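Local coordinates for protein capsid (PDB 4RDJ) that forms the norovirus capsid, of which this chain is the protruding domain, the outer part that probably recognises carbohydrate receptors on host cells, at residues 44-49 against 230-235. Sequence-based numbering, arbitrary orientation. Where two conformers were deposited one is given.
Sequences QVPQFQ and PCTLPQ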
loop_
_atom_site.group_PDB
_atom_site.type_symbol
_atom_site.label_atom_id
_atom_site.label_comp_id
_atom_site.label_asym_id
_atom_site.label_seq_id
_atom_site.Cartn_x
_atom_site.Cartn_y
_atom_site.Cartn_z
ATOM N N GLN B 44 2.673 -25.857 12.623
ATOM C CA GLN B 44 1.704 -24.773 12.756
ATOM C C GLN B 44 0.945 -24.575 11.447
ATOM O O GLN B 44 1.555 -24.492 10.384
ATOM C CB GLN B 44 2.419 -23.473 13.136
ATOM C CG GLN B 44 1.496 -22.300 13.420
ATOM C CD GLN B 44 1.354 -22.022 14.901
ATOM O OE1 GLN B 44 2.336 -21.754 15.591
ATOM N NE2 GLN B 44 0.125 -22.090 15.400
ATOM N N VAL B 45 -0.379 -24.496 11.532
ATOM C CA VAL B 45 -1.227 -24.289 10.365
ATOM C C VAL B 45 -1.633 -22.815 10.251
ATOM O O VAL B 45 -2.376 -22.299 11.091
ATOM C CB VAL B 45 -2.508 -25.144 10.460
ATOM C CG1 VAL B 45 -3.438 -24.860 9.283
ATOM C CG2 VAL B 45 -2.164 -26.624 10.532
ATOM N N PRO B 46 -1.133 -22.120 9.218
ATOM C CA PRO B 46 -1.590 -20.747 8.981
ATOM C C PRO B 46 -2.912 -20.749 8.219
ATOM O O PRO B 46 -3.160 -21.632 7.384
ATOM C CB PRO B 46 -0.487 -20.173 8.094
ATOM C CG PRO B 46 -0.024 -21.360 7.292
ATOM C CD PRO B 46 -0.097 -22.532 8.255
ATOM N N GLN B 47 -3.764 -19.781 8.530
ATOM C CA GLN B 47 -5.002 -19.588 7.780
ATOM C C GLN B 47 -5.267 -18.093 7.667
ATOM O O GLN B 47 -6.352 -17.597 7.976
ATOM C CB GLN B 47 -6.179 -20.333 8.422
ATOM C CG GLN B 47 -7.422 -20.343 7.535
ATOM C CD GLN B 47 -8.564 -21.185 8.088
ATOM O OE1 GLN B 47 -8.497 -21.704 9.208
ATOM N NE2 GLN B 47 -9.622 -21.323 7.295
ATOM N N PHE B 48 -4.248 -17.376 7.225
ATOM C CA PHE B 48 -4.376 -15.950 7.003
ATOM C C PHE B 48 -5.462 -15.710 5.959
ATOM O O PHE B 48 -5.715 -16.566 5.105
ATOM C CB PHE B 48 -3.041 -15.372 6.538
ATOM C CG PHE B 48 -1.891 -15.704 7.446
ATOM C CD1 PHE B 48 -2.066 -15.744 8.818
ATOM C CD2 PHE B 48 -0.640 -15.973 6.921
ATOM C CE1 PHE B 48 -1.002 -16.044 9.666
ATOM C CE2 PHE B 48 0.426 -16.278 7.753
ATOM C CZ PHE B 48 0.237 -16.320 9.130
ATOM N N GLN B 49 -6.102 -14.549 6.039
ATOM C CA GLN B 49 -7.177 -14.208 5.112
ATOM C C GLN B 49 -6.733 -13.164 4.099
ATOM O O GLN B 49 -7.356 -13.006 3.045
ATOM C CB GLN B 49 -8.406 -13.737 5.886
ATOM C CG GLN B 49 -9.000 -14.830 6.734
ATOM C CD GLN B 49 -9.377 -16.045 5.904
ATOM O OE1 GLN B 49 -10.161 -15.944 4.956
ATOM N NE2 GLN B 49 -8.812 -17.200 6.246
ATOM N N PRO B 230 4.088 -12.265 10.434
ATOM C CA PRO B 230 4.330 -13.252 9.376
ATOM C C PRO B 230 3.186 -13.279 8.366
ATOM O O PRO B 230 2.034 -13.106 8.753
ATOM C CB PRO B 230 4.354 -14.566 10.156
ATOM C CG PRO B 230 3.307 -14.338 11.239
ATOM C CD PRO B 230 3.430 -12.872 11.609
ATOM N N CYS B 231 3.510 -13.491 7.096
ATOM C CA CYS B 231 2.487 -13.678 6.061
ATOM C C CYS B 231 2.960 -14.766 5.101
ATOM O O CYS B 231 4.145 -15.124 5.098
ATOM C CB CYS B 231 2.197 -12.361 5.323
ATOM S SG CYS B 231 3.491 -11.797 4.197
ATOM N N THR B 232 2.055 -15.313 4.292
ATOM C CA THR B 232 2.444 -16.422 3.419
ATOM C C THR B 232 2.807 -16.033 1.977
ATOM O O THR B 232 3.336 -16.857 1.230
ATOM C CB THR B 232 1.435 -17.590 3.462
ATOM O OG1 THR B 232 0.092 -17.083 3.479
ATOM C CG2 THR B 232 1.662 -18.419 4.726
ATOM N N LEU B 233 2.547 -14.781 1.602
ATOM C CA LEU B 233 2.987 -14.249 0.309
ATOM C C LEU B 233 3.222 -12.755 0.390
ATOM O O LEU B 233 2.449 -12.046 1.025
ATOM C CB LEU B 233 1.932 -14.485 -0.781
ATOM C CG LEU B 233 1.781 -15.843 -1.457
ATOM C CD1 LEU B 233 0.668 -15.773 -2.507
ATOM C CD2 LEU B 233 3.091 -16.282 -2.081
ATOM N N PRO B 234 4.262 -12.260 -0.299
ATOM C CA PRO B 234 4.363 -10.801 -0.440
ATOM C C PRO B 234 3.173 -10.272 -1.239
ATOM O O PRO B 234 2.672 -10.959 -2.139
ATOM C CB PRO B 234 5.658 -10.606 -1.239
ATOM C CG PRO B 234 6.407 -11.929 -1.094
ATOM C CD PRO B 234 5.331 -12.966 -1.024
ATOM N N GLN B 235 2.729 -9.067 -0.918
ATOM C CA GLN B 235 1.543 -8.516 -1.575
ATOM C C GLN B 235 1.713 -8.423 -3.089
ATOM O O GLN B 235 0.786 -8.707 -3.851
ATOM C CB GLN B 235 1.157 -7.151 -0.995
ATOM C CG GLN B 235 -0.113 -6.582 -1.617
ATOM C CD GLN B 235 -1.325 -7.468 -1.370
ATOM O OE1 GLN B 235 -1.403 -8.168 -0.357
ATOM N NE2 GLN B 235 -2.281 -7.445 -2.302
HETATM O O HOH W 1 -2.053 -18.420 5.207
#
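F48 pushes its ring against the end of strand 228-231 and the residue that follows it, and does nearly all the touching, a worked example of a loop joined to the end of a distant strand through one aromatic side chain. Its CG stands anti to the carbonyl carbon (chi1 -53°), which carries the ring across to P230, C231 and T232. The tight part is the CD2-CE2-CZ side of the ring: F48 CE2 lies 3.7 Å from C231 CA and equally near P230 O, both approaching obliquely, while F48 CZ meets P230 CG at 4.2 Å. T232 reaches the edge instead, its OG1 near the ring plane and 3.7 Å from F48 CD2. P46 CB covers one face of the F48 ring, 4.0 Å above the plane and offset toward the rim.

The other side is looser. P46 CG and T232 CG2 are 4.3 Å apart, and no direct hydrogen bond joins the segments; a water bridges them, accepting from F48 N at 3.2 Å and lying 3.1 Å from T232 OG1. The contact is buried: P46 and T232 both rest on Y216 of strand 213-220, the antiparallel partner of 228-231, and helix 235-244 begins just beyond P234.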